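Local coordinates for protein HP0420 homologue (PDB 3LW3) that is of unknown function but adopts a hotdog fold and pairs with a second copy of itself, the two subunits being joined by a disulfide, at residues B[14-19]-B[68-73]; B[75-80]-B[128-133]. All blocks are in the same frame, centred on the assembly; numbering follows the deposited sequence.

Interaction 1: residues B[14-19]-B[68-73]; sequences EGLLVC and ALCALN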
# COMPACT_ATOMS: atom_id res chain seq x y z
N GLU B 14 -10.91 -17.65 10.18
CA GLU B 14 -11.99 -18.49 9.70
C GLU B 14 -13.12 -17.69 9.01
O GLU B 14 -13.54 -18.07 7.92
CB GLU B 14 -12.55 -19.39 10.82
CG GLU B 14 -13.45 -20.55 10.35
CD GLU B 14 -12.67 -21.68 9.73
OE1 GLU B 14 -11.63 -22.06 10.31
OE2 GLU B 14 -13.09 -22.20 8.68
N GLY B 15 -13.59 -16.58 9.60
CA GLY B 15 -14.69 -15.84 8.98
C GLY B 15 -14.25 -14.70 8.04
O GLY B 15 -15.05 -13.86 7.57
N LEU B 16 -12.96 -14.68 7.74
CA LEU B 16 -12.42 -13.59 6.91
C LEU B 16 -12.58 -13.98 5.43
O LEU B 16 -12.04 -15.01 4.98
CB LEU B 16 -10.97 -13.34 7.27
CG LEU B 16 -10.37 -12.17 6.51
CD1 LEU B 16 -10.95 -10.91 7.08
CD2 LEU B 16 -8.87 -12.20 6.65
N LEU B 17 -13.34 -13.18 4.70
CA LEU B 17 -13.69 -13.45 3.31
C LEU B 17 -12.78 -12.78 2.30
O LEU B 17 -12.77 -13.17 1.12
CB LEU B 17 -15.13 -12.97 3.04
CG LEU B 17 -16.23 -13.53 3.95
CD1 LEU B 17 -17.60 -13.27 3.33
CD2 LEU B 17 -15.98 -15.01 4.22
N VAL B 18 -12.03 -11.77 2.72
CA VAL B 18 -11.24 -10.96 1.80
C VAL B 18 -9.75 -11.34 1.82
O VAL B 18 -9.24 -11.85 2.81
CB VAL B 18 -11.49 -9.44 2.11
CG1 VAL B 18 -10.85 -9.09 3.43
CG2 VAL B 18 -11.06 -8.55 0.94
N CYS B 19 -9.06 -11.08 0.72
CA CYS B 19 -7.63 -11.35 0.60
C CYS B 19 -7.23 -12.76 1.05
O CYS B 19 -6.32 -12.95 1.84
CB CYS B 19 -6.79 -10.29 1.30
SG CYS B 19 -6.78 -8.66 0.37
N ALA B 68 -8.44 -1.87 6.05
CA ALA B 68 -9.61 -1.30 5.34
C ALA B 68 -10.46 -2.42 4.72
O ALA B 68 -11.66 -2.48 4.93
CB ALA B 68 -9.14 -0.32 4.28
N LEU B 69 -9.84 -3.34 3.97
CA LEU B 69 -10.56 -4.47 3.35
C LEU B 69 -11.24 -5.34 4.41
O LEU B 69 -12.37 -5.75 4.23
CB LEU B 69 -9.64 -5.27 2.44
CG LEU B 69 -9.31 -4.53 1.14
CD1 LEU B 69 -8.05 -5.05 0.34
CD2 LEU B 69 -10.56 -4.58 0.25
N CYS B 70 -10.56 -5.60 5.53
CA CYS B 70 -11.13 -6.42 6.59
C CYS B 70 -12.35 -5.78 7.30
O CYS B 70 -13.25 -6.50 7.77
CB CYS B 70 -10.07 -6.78 7.62
SG CYS B 70 -8.80 -7.87 7.03
N ALA B 71 -12.40 -4.47 7.36
CA ALA B 71 -13.53 -3.79 7.99
C ALA B 71 -14.84 -4.04 7.24
O ALA B 71 -15.90 -4.14 7.87
CB ALA B 71 -13.26 -2.24 8.04
N LEU B 72 -14.75 -4.09 5.91
CA LEU B 72 -15.92 -4.37 5.07
C LEU B 72 -16.12 -5.89 4.89
O LEU B 72 -17.26 -6.38 4.91
CB LEU B 72 -15.76 -3.69 3.70
CG LEU B 72 -16.90 -3.93 2.73
CD1 LEU B 72 -18.14 -3.37 3.38
CD2 LEU B 72 -16.55 -3.23 1.46
N ASN B 73 -15.02 -6.63 4.76
CA ASN B 73 -15.00 -8.08 4.71
C ASN B 73 -15.96 -8.68 3.66
O ASN B 73 -16.73 -9.56 3.96
CB ASN B 73 -15.30 -8.69 6.09
CG ASN B 73 -15.02 -10.19 6.15
OD1 ASN B 73 -15.67 -10.91 6.92
ND2 ASN B 73 -14.11 -10.68 5.33
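The carboxamide of Asn73 is slotted against Gly15, Leu16 and Leu17. CD1 of Leu16 stands over one face, at the ND2 end as modelled, CB and CG of Leu17 lie obliquely beyond the other, and the outer edge meets backbone polar atoms. OD1 lies 3.1 Å from Gly15 O and ND2 2.7 Å from Leu17 N; the amide is probably turned over, and both pairs may then be hydrogen bonds. Asn73 CG, anti to the backbone N (chi1 -168°), carries the amide off the helix end toward loop 14-19. Asn73 leaves helix 57-72 with positive phi (53°), while its N still hydrogen-bonds to Leu69 O at 2.8 Å. This is the long central helix of the hotdog fold, packed on the antiparallel sheet, and the N-terminal segment 14-19 lies across its C-terminal turn. Val18 crosses Leu69 at about a right angle: its CG2 is 3.9 Å from Leu69 CB, its CG1 3.8 Å from Leu69 O. Leu16 CD1 also touches Cys70 SG at 3.7 Å; both residues pack on Leu30 of strand 29-34. Cys19 SG is 3.8 Å from Leu69 CD1 and forms a disulfide with Cys50 of the second subunit, whose Glu51 OE2 accepts a hydrogen bond from Cys19 N.

Interaction 2: residues B[75-80]-B[128-133]; sequences KNSLIS and FEILVF
Leu78 and Leu131 form an antiparallel hydrogen-bonded pair: Leu78 N donates to Leu131 O at 2.9 Å, and Leu131 N returns a bond to Leu78 O at 2.8 Å. At one end Phe133 N reaches Asn76 O over 2.9 Å in a nearly straight bond (173° at the hydrogen); Asn76 is the centre of an inverse gamma turn that leads into strand 77-86. At the other end Ser80 N hydrogen-bonds to Glu129 O, with the donor tilted 29° from the carbonyl plane. Glu129 also shares a backbone hydrogen bond with Ser81, and Ser80 has a near-helical backbone, consistent with a classic beta bulge here. CA-H...O contacts fill the non-hydrogen-bonded pairs, the shortest from Ser77 CA to Leu131 O at 3.1 Å.

On the Leu78 side of the sheet, Leu78 CD1 meets Phe133 CE1 at 3.5 Å, the two side chains crossing at about a right angle, while the Phe133 ring turns its edge to Asn76 O. Farther along, Ser80 CB packs on Leu131 CG. The other face is largely apolar: Ile79 CG1 lies 4.1 Å from Ile130 CG1, and Ser77 CB is 3.7 Å from Ile130 CG2, while Ser77 OG is satisfied by a hydrogen bond with Lys74 O.

That face lies under helix 57-72, where Ser77 packs on Leu69 and Phe128 on Ala64 and Ser65. Strand 121-132 continues the sheet through strand 109-118, whereas strand 77-86 is outermost within the chain, and Ser80 makes backbone hydrogen bonds to the second subunit.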
# COMPACT_ATOMS: atom_id res chain seq x y z
N LYS B 75 -16.30 -10.58 -0.15
CA LYS B 75 -15.66 -11.43 -1.14
C LYS B 75 -15.07 -10.65 -2.34
O LYS B 75 -13.83 -10.49 -2.49
CB LYS B 75 -16.71 -12.46 -1.61
CG LYS B 75 -16.22 -13.62 -2.52
CD LYS B 75 -17.38 -14.61 -2.87
CE LYS B 75 -17.10 -15.39 -4.19
NZ LYS B 75 -18.02 -16.56 -4.42
N ASN B 76 -15.95 -10.16 -3.19
CA ASN B 76 -15.49 -9.58 -4.44
C ASN B 76 -15.26 -8.08 -4.33
O ASN B 76 -15.93 -7.30 -4.97
CB ASN B 76 -16.51 -9.90 -5.54
CG ASN B 76 -16.72 -11.41 -5.72
OD1 ASN B 76 -15.75 -12.17 -5.80
ND2 ASN B 76 -18.00 -11.85 -5.79
N SER B 77 -14.28 -7.68 -3.53
CA SER B 77 -14.03 -6.25 -3.31
C SER B 77 -12.60 -5.86 -3.71
O SER B 77 -11.67 -6.67 -3.61
CB SER B 77 -14.29 -5.87 -1.85
OG SER B 77 -13.40 -6.52 -0.93
N LEU B 78 -12.46 -4.61 -4.15
CA LEU B 78 -11.19 -4.02 -4.55
C LEU B 78 -11.08 -2.64 -3.96
O LEU B 78 -12.03 -1.86 -3.98
CB LEU B 78 -11.13 -3.83 -6.08
CG LEU B 78 -11.02 -5.06 -6.96
CD1 LEU B 78 -11.16 -4.68 -8.44
CD2 LEU B 78 -9.72 -5.80 -6.74
N ILE B 79 -9.87 -2.27 -3.55
CA ILE B 79 -9.59 -0.87 -3.29
C ILE B 79 -9.45 -0.12 -4.62
O ILE B 79 -8.62 -0.49 -5.47
CB ILE B 79 -8.29 -0.69 -2.43
CG1 ILE B 79 -8.46 -1.37 -1.05
CG2 ILE B 79 -7.90 0.77 -2.37
CD1 ILE B 79 -7.18 -1.44 -0.28
N SER B 80 -10.25 0.91 -4.77
CA SER B 80 -10.25 1.75 -5.99
C SER B 80 -9.46 3.05 -5.86
O SER B 80 -8.97 3.60 -6.87
CB SER B 80 -11.69 2.08 -6.44
OG SER B 80 -12.42 2.67 -5.38
N PHE B 128 -9.99 5.14 2.44
CA PHE B 128 -9.91 4.19 1.33
C PHE B 128 -11.30 4.06 0.71
O PHE B 128 -12.29 4.00 1.43
CB PHE B 128 -9.46 2.82 1.83
CG PHE B 128 -8.06 2.83 2.38
CD1 PHE B 128 -7.01 2.40 1.60
CD2 PHE B 128 -7.80 3.36 3.65
CE1 PHE B 128 -5.70 2.47 2.09
CE2 PHE B 128 -6.52 3.43 4.15
CZ PHE B 128 -5.46 3.02 3.35
N GLU B 129 -11.36 3.99 -0.60
CA GLU B 129 -12.63 3.75 -1.27
C GLU B 129 -12.53 2.31 -1.77
O GLU B 129 -11.49 1.91 -2.34
CB GLU B 129 -12.85 4.71 -2.43
CG GLU B 129 -12.63 6.17 -2.07
CD GLU B 129 -13.65 6.73 -1.10
OE1 GLU B 129 -14.80 6.23 -1.15
OE2 GLU B 129 -13.30 7.66 -0.30
N ILE B 130 -13.59 1.53 -1.54
CA ILE B 130 -13.63 0.14 -1.90
C ILE B 130 -14.83 -0.12 -2.78
O ILE B 130 -15.91 0.35 -2.46
CB ILE B 130 -13.66 -0.80 -0.65
CG1 ILE B 130 -12.35 -0.63 0.19
CG2 ILE B 130 -13.93 -2.23 -1.10
CD1 ILE B 130 -12.39 -1.31 1.54
N LEU B 131 -14.62 -0.81 -3.90
CA LEU B 131 -15.71 -1.21 -4.82
C LEU B 131 -16.08 -2.69 -4.62
O LEU B 131 -15.19 -3.54 -4.41
CB LEU B 131 -15.34 -0.98 -6.28
CG LEU B 131 -14.95 0.42 -6.75
CD1 LEU B 131 -14.74 0.43 -8.26
CD2 LEU B 131 -15.96 1.49 -6.31
N VAL B 132 -17.37 -3.01 -4.69
CA VAL B 132 -17.80 -4.38 -4.52
C VAL B 132 -18.50 -4.80 -5.80
O VAL B 132 -19.32 -4.07 -6.32
CB VAL B 132 -18.74 -4.54 -3.32
CG1 VAL B 132 -19.23 -5.97 -3.22
CG2 VAL B 132 -18.01 -4.14 -2.02
N PHE B 133 -18.12 -5.96 -6.32
CA PHE B 133 -18.68 -6.50 -7.57
C PHE B 133 -19.54 -7.72 -7.31
O PHE B 133 -19.35 -8.42 -6.30
CB PHE B 133 -17.55 -6.91 -8.50
CG PHE B 133 -16.56 -5.83 -8.71
CD1 PHE B 133 -15.53 -5.63 -7.79
CD2 PHE B 133 -16.68 -4.97 -9.79
CE1 PHE B 133 -14.63 -4.59 -7.97
CE2 PHE B 133 -15.78 -3.93 -9.99
CZ PHE B 133 -14.74 -3.74 -9.08

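In the fold
Helix 57-72 and strand 77-86 follow each other, so interaction 1 at the helix end gives way to interaction 2 at the strand start. The two meet between helix and sheet: Val18 CG2 and Leu69 CD2 each lie 3.6 Å from Ser77 OG, and Leu69 CD1 is 3.8 Å from Ile79 CD1. Both are partly buried, with centres about 11 Å apart. Contact 14-19/68-73 is loop on helix, mostly apolar around one amide; contact 75-80/128-133 is strand pairing, carried by backbone hydrogen bonds, regular up to the probable bulge at Ser80, and mostly buried on its helix-facing side through Ser77, Ile79 and Ile130. Each also touches the second subunit, the first through a disulfide, the second through backbone hydrogen bonds.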